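Local coordinates for protein 3-ketosteroid-delta4-5alpha-dehydrogenase (PDB 4AT2) that oxidises 3-ketosteroids with the help of FAD, introducing a delta-4 double bond into the 5-alpha substrate, probably as a step of steroid catabolism, at residues Ala115-Ile125 and Ser479-Thr490; Asn137-Pro145 and Met203-Thr211. One frame throughout, in Å; residues are numbered along the deposited sequence. Where two conformers were deposited one is given.

In the fold
Interactions 1 and 2 are both buried, their centres about 25 Å apart and their nearest atoms about 8 Å apart, without touching. Interaction 1 joins the loop between helices 105-115 and 122-130 to the loop between strand 471-473 and helix 490-507, near the centre of the folded chain and beside flavin and steroid. Interaction 2 is nested within the long chain loop that interaction 1 closes, and packs helix 132-141, which follows helix 122-130, against helix 202-214. Early and late parts of the FAD-binding family region are thus tied together beside the steroid and flavin pockets, while interaction 2, a helix-to-helix contact, lies farther from the centre.

Interaction 1 of 2, residues Ala115-Ile125 and Ser479-Thr490; sequences ALGPGADEEKI and SGVCAGGYASGT. With ASD (4-androstene-3-17-dione), chain B.
Tyr486 presents its ring edge to the steroid, with ketone O1 of 4-androstene-3,17-dione in the ring plane, while Leu116 CD2 packs against the backbone behind it, 3.7 Å from Tyr486 C. With CG anti to the backbone N (chi1 -177°) the ring leaves residues 115-125 behind, and Tyr486 OH donates a hydrogen bond to O1 at 2.7 Å. The loop carrying this donor is held through its main chain. Leu116 O receives Ala483 N at 2.9 Å and, more weakly, Gly484 N; Gly117 O takes Gly485 N at 2.9 Å. The approach is so close that Gly485 CA makes a CA-H...O contact of 3.2 Å with Ala115 O, and any side chain on Gly484 or Gly485 would collide with the carbonyls opposite. Farther along, Lys124, bent at chi3 (-61°), brings NZ into the carbonyl plane of Ser479 O at 3.2 Å, and a water also joins the two. Ile125 crosses Val481 at about a right angle, CG1 lying 4.0 Å from Val481 CB. Gly489 N adds a weak bond to O1, and the two donors together would probably polarise the C3 ketone, consistent with a flavin-dependent desaturation beside that carbonyl.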
# COMPACT_ATOMS: atom_id res chain seq x y z
N ALA A 115 -1.02 -6.19 15.36
CA ALA A 115 -1.48 -4.81 15.26
C ALA A 115 -0.73 -3.99 14.23
O ALA A 115 -1.26 -2.98 13.76
CB ALA A 115 -1.41 -4.11 16.62
N LEU A 116 0.49 -4.39 13.90
CA LEU A 116 1.38 -3.53 13.12
C LEU A 116 1.64 -4.05 11.71
O LEU A 116 2.49 -3.51 11.00
CB LEU A 116 2.70 -3.26 13.85
CG LEU A 116 2.56 -2.73 15.29
CD1 LEU A 116 3.95 -2.52 15.89
CD2 LEU A 116 1.74 -1.44 15.34
N GLY A 117 0.89 -5.07 11.32
CA GLY A 117 0.97 -5.63 9.97
C GLY A 117 -0.11 -5.04 9.07
O GLY A 117 -0.57 -3.93 9.31
N PRO A 118 -0.52 -5.78 8.04
CA PRO A 118 -0.10 -7.15 7.74
C PRO A 118 1.33 -7.22 7.22
O PRO A 118 1.90 -6.20 6.82
CB PRO A 118 -1.10 -7.61 6.67
CG PRO A 118 -1.56 -6.35 6.02
CD PRO A 118 -1.53 -5.28 7.07
N GLY A 119 1.91 -8.41 7.24
CA GLY A 119 3.26 -8.62 6.72
C GLY A 119 4.36 -7.96 7.53
O GLY A 119 5.41 -7.61 6.99
N ALA A 120 4.13 -7.78 8.83
CA ALA A 120 5.17 -7.23 9.71
C ALA A 120 6.42 -8.12 9.73
O ALA A 120 6.33 -9.34 9.58
CB ALA A 120 4.62 -7.05 11.12
N ASP A 121 7.57 -7.48 9.91
CA ASP A 121 8.86 -8.16 9.90
C ASP A 121 9.04 -8.93 11.21
O ASP A 121 9.37 -8.34 12.23
CB ASP A 121 9.97 -7.10 9.73
CG ASP A 121 11.36 -7.70 9.57
OD1 ASP A 121 11.62 -8.81 10.08
OD2 ASP A 121 12.20 -7.02 8.95
N GLU A 122 8.82 -10.24 11.17
CA GLU A 122 8.81 -11.02 12.41
C GLU A 122 10.19 -11.03 13.08
O GLU A 122 10.29 -10.91 14.31
CB GLU A 122 8.31 -12.45 12.17
CG GLU A 122 8.02 -13.18 13.48
CD GLU A 122 7.56 -14.61 13.31
OE1 GLU A 122 7.27 -15.04 12.17
OE2 GLU A 122 7.49 -15.31 14.34
N GLU A 123 11.24 -11.17 12.29
CA GLU A 123 12.59 -11.14 12.84
C GLU A 123 12.85 -9.83 13.59
O GLU A 123 13.35 -9.84 14.71
CB GLU A 123 13.65 -11.33 11.74
CG GLU A 123 15.08 -11.38 12.28
CD GLU A 123 16.15 -11.21 11.21
OE1 GLU A 123 15.87 -10.76 10.09
OE2 GLU A 123 17.32 -11.52 11.50
N LYS A 124 12.51 -8.70 12.95
CA LYS A 124 12.76 -7.39 13.56
C LYS A 124 11.92 -7.19 14.81
O LYS A 124 12.44 -6.77 15.84
CB LYS A 124 12.52 -6.25 12.56
CG LYS A 124 13.10 -4.92 13.03
CD LYS A 124 12.91 -3.79 12.02
CE LYS A 124 13.61 -4.12 10.71
NZ LYS A 124 14.42 -3.01 10.17
N ILE A 125 10.62 -7.48 14.73
CA ILE A 125 9.76 -7.34 15.90
C ILE A 125 10.22 -8.22 17.06
O ILE A 125 10.28 -7.76 18.20
CB ILE A 125 8.27 -7.51 15.55
CG1 ILE A 125 7.80 -6.24 14.80
CG2 ILE A 125 7.43 -7.74 16.80
CD1 ILE A 125 6.40 -6.31 14.23
N SER A 479 12.19 1.17 6.92
CA SER A 479 11.03 0.40 7.36
C SER A 479 11.39 -0.23 8.70
O SER A 479 12.32 -1.03 8.79
CB SER A 479 10.70 -0.68 6.32
OG SER A 479 9.51 -1.38 6.63
N GLY A 480 10.68 0.16 9.76
CA GLY A 480 11.00 -0.29 11.13
C GLY A 480 10.06 -1.37 11.62
O GLY A 480 9.74 -2.31 10.88
N VAL A 481 9.59 -1.24 12.86
CA VAL A 481 8.67 -2.26 13.36
C VAL A 481 7.31 -2.21 12.67
O VAL A 481 6.71 -3.26 12.43
CB VAL A 481 8.56 -2.27 14.90
CG1 VAL A 481 9.93 -2.58 15.52
CG2 VAL A 481 8.02 -0.94 15.43
N CYS A 482 6.82 -1.02 12.32
CA CYS A 482 5.49 -0.91 11.69
C CYS A 482 5.52 -1.20 10.20
O CYS A 482 6.26 -0.56 9.45
CB CYS A 482 4.88 0.48 11.90
SG CYS A 482 4.57 0.88 13.63
N ALA A 483 4.67 -2.14 9.77
CA ALA A 483 4.51 -2.46 8.35
C ALA A 483 3.19 -1.94 7.77
O ALA A 483 3.02 -1.91 6.55
CB ALA A 483 4.62 -3.97 8.12
N GLY A 484 2.26 -1.55 8.64
CA GLY A 484 0.91 -1.15 8.20
C GLY A 484 0.19 -0.46 9.33
O GLY A 484 0.06 0.77 9.34
N GLY A 485 -0.24 -1.24 10.32
CA GLY A 485 -0.76 -0.67 11.56
C GLY A 485 0.31 0.15 12.29
O GLY A 485 1.51 -0.04 12.08
N TYR A 486 -0.15 1.06 13.15
CA TYR A 486 0.74 1.93 13.91
C TYR A 486 0.34 1.95 15.38
O TYR A 486 -0.83 1.83 15.72
CB TYR A 486 0.70 3.36 13.33
CG TYR A 486 1.66 4.32 14.02
CD1 TYR A 486 3.01 4.36 13.66
CD2 TYR A 486 1.22 5.18 15.03
CE1 TYR A 486 3.89 5.21 14.30
CE2 TYR A 486 2.11 6.03 15.68
CZ TYR A 486 3.44 6.04 15.30
OH TYR A 486 4.36 6.87 15.93
N ALA A 487 1.33 2.14 16.26
CA ALA A 487 1.07 2.38 17.67
C ALA A 487 1.95 3.54 18.10
O ALA A 487 3.11 3.63 17.68
CB ALA A 487 1.36 1.13 18.52
N SER A 488 1.41 4.44 18.92
CA SER A 488 2.19 5.60 19.40
C SER A 488 3.43 5.14 20.16
O SER A 488 3.35 4.24 21.03
CB SER A 488 1.36 6.54 20.28
OG SER A 488 0.46 7.31 19.51
N GLY A 489 4.57 5.72 19.81
CA GLY A 489 5.83 5.36 20.45
C GLY A 489 6.71 4.45 19.61
O GLY A 489 7.88 4.26 19.92
N THR A 490 6.16 3.86 18.55
CA THR A 490 6.94 2.90 17.77
C THR A 490 8.02 3.58 16.95
O THR A 490 9.03 2.96 16.63
CB THR A 490 6.07 2.03 16.84
OG1 THR A 490 5.26 2.89 16.03
CG2 THR A 490 5.19 1.08 17.65
C1 ASD B . 1.44 10.99 16.38
C10 ASD B . 0.41 11.18 17.51
C11 ASD B . -0.87 12.96 16.13
C12 ASD B . -1.53 14.36 16.05
C13 ASD B . -2.34 14.64 17.31
C14 ASD B . -1.43 14.49 18.52
C15 ASD B . -2.15 15.21 19.67
C16 ASD B . -2.73 16.46 19.00
C17 ASD B . -2.77 16.06 17.54
C18 ASD B . -3.64 13.83 17.34
C19 ASD B . -0.72 10.16 17.35
C2 ASD B . 2.18 9.64 16.41
C3 ASD B . 2.62 9.26 17.81
C4 ASD B . 2.12 10.05 18.96
C5 ASD B . 1.07 10.90 18.85
C6 ASD B . 0.53 11.53 20.12
C7 ASD B . 0.06 12.97 19.92
C8 ASD B . -0.90 13.06 18.73
C9 ASD B . -0.13 12.63 17.45
O1 ASD B . 3.39 8.32 17.98
O2 ASD B . -3.14 16.80 16.63
O HOH W 1 1.14 -3.80 5.67
O HOH W 2 7.45 -4.66 10.04
O HOH W 3 13.65 -2.98 7.24

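Interaction 2 of 2, residues Asn137-Pro145 and Met203-Thr211; sequences NWLVDCGVP and MLMKPLVET
Pro207 O is gripped twice by Thr211, the residue that meets Cys142 across the contact: its backbone N and OG1 reach the oxygen from opposite faces of the carbonyl plane, OG1 donating at 2.8 Å. The same hydroxyl oxygen lies 3.1 Å from Cys142 O, and Thr211 CG2 turns to Cys142 SG. A water bridges Cys142 O, at 2.9 Å, and Glu210 OE1. An alanine in place of Thr211 has neither OG1 nor CG2, and is likely to leave Pro207 O with the backbone N alone of these two donors and to open a gap beside the Cys142 sulfur.

The rest of the contact is apolar. Leu208 points CD2 at Cys142 CB, 3.5 Å away, and obliquely at the Trp138 ring. Cys142 SG lies 3.8 Å above one face of that indole, offset toward its rim, while Leu139 CD2 sits in plane at the ring edge. The same methyl meets Leu204 CD1 at 3.9 Å, and Val144 CG2 joins the cluster from the chain just after the helix. At the far end Met203, bent at chi2 (-50°) and chi3 (-61°), folds CE back across Pro145, 3.7 Å from its CD. Pro207 has no N-H to offer the preceding turn; Met203 O is buried without a partner, and Pro207 CB and CG pack on the Gly143 carbonyl.

Beyond the contact, Trp138 also packs on helix 51-62 and makes a cation-pi interaction with Arg500. The axes of segments 137-141 and 203-211 approach to 10.5 Å at 67°. Gly143, at a positive phi, has its N bonded to Val140 O while Val144 N bonds Leu139 O, a Schellman motif that closes helix 132-141 against the proline kink of helix 202-214.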
# COMPACT_ATOMS: atom_id res chain seq x y z
N ASN A 137 16.21 0.45 30.08
CA ASN A 137 17.27 0.66 31.05
C ASN A 137 18.43 1.50 30.50
O ASN A 137 19.00 2.33 31.20
CB ASN A 137 17.77 -0.69 31.58
CG ASN A 137 16.73 -1.40 32.43
OD1 ASN A 137 15.85 -0.75 33.00
ND2 ASN A 137 16.82 -2.73 32.50
N TRP A 138 18.74 1.27 29.23
CA TRP A 138 19.75 2.03 28.51
C TRP A 138 19.38 3.49 28.43
O TRP A 138 20.22 4.37 28.69
CB TRP A 138 19.94 1.41 27.13
CG TRP A 138 21.07 1.98 26.33
CD1 TRP A 138 22.39 1.52 26.26
CD2 TRP A 138 21.03 3.14 25.44
NE1 TRP A 138 23.13 2.28 25.40
CE2 TRP A 138 22.37 3.28 24.89
CE3 TRP A 138 20.03 4.04 25.06
CZ2 TRP A 138 22.69 4.29 23.98
CZ3 TRP A 138 20.37 5.06 24.16
CH2 TRP A 138 21.66 5.17 23.63
N LEU A 139 18.12 3.78 28.12
CA LEU A 139 17.64 5.17 28.08
C LEU A 139 17.71 5.84 29.45
O LEU A 139 18.17 6.99 29.58
CB LEU A 139 16.20 5.23 27.55
CG LEU A 139 16.05 4.79 26.10
CD1 LEU A 139 14.57 4.57 25.76
CD2 LEU A 139 16.70 5.81 25.16
N VAL A 140 17.28 5.11 30.47
CA VAL A 140 17.35 5.61 31.84
C VAL A 140 18.81 5.93 32.22
O VAL A 140 19.08 6.98 32.81
CB VAL A 140 16.68 4.64 32.85
CG1 VAL A 140 16.99 5.05 34.29
CG2 VAL A 140 15.18 4.63 32.61
N ASP A 141 19.73 5.04 31.85
CA ASP A 141 21.15 5.24 32.13
C ASP A 141 21.68 6.52 31.48
O ASP A 141 22.51 7.21 32.07
CB ASP A 141 21.97 4.02 31.69
CG ASP A 141 23.45 4.20 31.93
OD1 ASP A 141 23.90 4.03 33.08
OD2 ASP A 141 24.17 4.51 30.95
N CYS A 142 21.18 6.84 30.29
CA CYS A 142 21.59 8.04 29.57
C CYS A 142 20.97 9.31 30.16
O CYS A 142 21.28 10.41 29.72
CB CYS A 142 21.22 7.95 28.08
SG CYS A 142 22.24 6.82 27.11
N GLY A 143 20.08 9.14 31.14
CA GLY A 143 19.48 10.28 31.84
C GLY A 143 18.07 10.64 31.44
O GLY A 143 17.56 11.70 31.83
N VAL A 144 17.41 9.78 30.66
CA VAL A 144 16.01 10.02 30.30
C VAL A 144 15.16 9.69 31.52
O VAL A 144 15.20 8.55 32.00
CB VAL A 144 15.56 9.14 29.11
CG1 VAL A 144 14.09 9.42 28.76
CG2 VAL A 144 16.44 9.38 27.89
N PRO A 145 14.39 10.67 32.04
CA PRO A 145 13.61 10.43 33.25
C PRO A 145 12.19 9.92 32.94
O PRO A 145 11.58 10.33 31.96
CB PRO A 145 13.53 11.83 33.87
CG PRO A 145 13.50 12.76 32.70
CD PRO A 145 14.25 12.07 31.57
N MET A 203 12.46 15.75 25.96
CA MET A 203 13.10 15.16 27.13
C MET A 203 13.61 13.74 26.89
O MET A 203 14.21 13.13 27.77
CB MET A 203 12.23 15.24 28.39
CG MET A 203 12.39 16.56 29.16
SD MET A 203 14.10 17.03 29.52
CE MET A 203 14.62 15.65 30.54
N LEU A 204 13.36 13.21 25.69
CA LEU A 204 14.12 12.06 25.21
C LEU A 204 15.42 12.57 24.59
O LEU A 204 16.50 12.07 24.92
CB LEU A 204 13.31 11.24 24.21
CG LEU A 204 14.04 10.13 23.44
CD1 LEU A 204 14.65 9.08 24.37
CD2 LEU A 204 13.08 9.48 22.45
N MET A 205 15.31 13.56 23.70
CA MET A 205 16.47 14.08 22.97
C MET A 205 17.55 14.71 23.83
O MET A 205 18.74 14.43 23.65
CB MET A 205 16.03 15.11 21.92
CG MET A 205 15.53 14.54 20.62
SD MET A 205 16.67 13.39 19.80
CE MET A 205 17.99 14.45 19.27
N LYS A 206 17.15 15.59 24.75
CA LYS A 206 18.11 16.40 25.52
C LYS A 206 19.13 15.56 26.31
O LYS A 206 20.33 15.77 26.15
CB LYS A 206 17.37 17.41 26.42
CG LYS A 206 18.29 18.32 27.22
CD LYS A 206 17.45 19.29 28.04
CE LYS A 206 18.30 20.40 28.63
NZ LYS A 206 18.62 20.12 30.06
N PRO A 207 18.67 14.59 27.14
CA PRO A 207 19.65 13.75 27.84
C PRO A 207 20.57 12.94 26.91
O PRO A 207 21.74 12.74 27.23
CB PRO A 207 18.79 12.79 28.68
CG PRO A 207 17.44 13.41 28.74
CD PRO A 207 17.28 14.24 27.50
N LEU A 208 20.04 12.49 25.77
CA LEU A 208 20.85 11.74 24.80
C LEU A 208 21.91 12.64 24.17
O LEU A 208 23.06 12.23 23.99
CB LEU A 208 19.96 11.08 23.74
CG LEU A 208 18.97 10.02 24.24
CD1 LEU A 208 18.28 9.32 23.07
CD2 LEU A 208 19.64 8.97 25.11
N VAL A 209 21.53 13.88 23.85
CA VAL A 209 22.47 14.85 23.30
C VAL A 209 23.58 15.15 24.31
O VAL A 209 24.76 15.15 23.96
CB VAL A 209 21.74 16.13 22.82
CG1 VAL A 209 22.74 17.25 22.54
CG2 VAL A 209 20.92 15.83 21.57
N GLU A 210 23.19 15.37 25.56
CA GLU A 210 24.17 15.57 26.64
C GLU A 210 25.14 14.40 26.73
O GLU A 210 26.35 14.59 26.86
CB GLU A 210 23.45 15.74 27.99
CG GLU A 210 22.63 17.01 28.11
CD GLU A 210 21.91 17.12 29.44
OE1 GLU A 210 21.47 16.08 29.99
OE2 GLU A 210 21.78 18.24 29.95
N THR A 211 24.61 13.18 26.63
CA THR A 211 25.40 11.96 26.67
C THR A 211 26.39 11.94 25.50
O THR A 211 27.59 11.71 25.69
CB THR A 211 24.50 10.71 26.65
OG1 THR A 211 23.65 10.71 27.81
CG2 THR A 211 25.33 9.42 26.65
O HOH W 4 22.28 13.04 30.53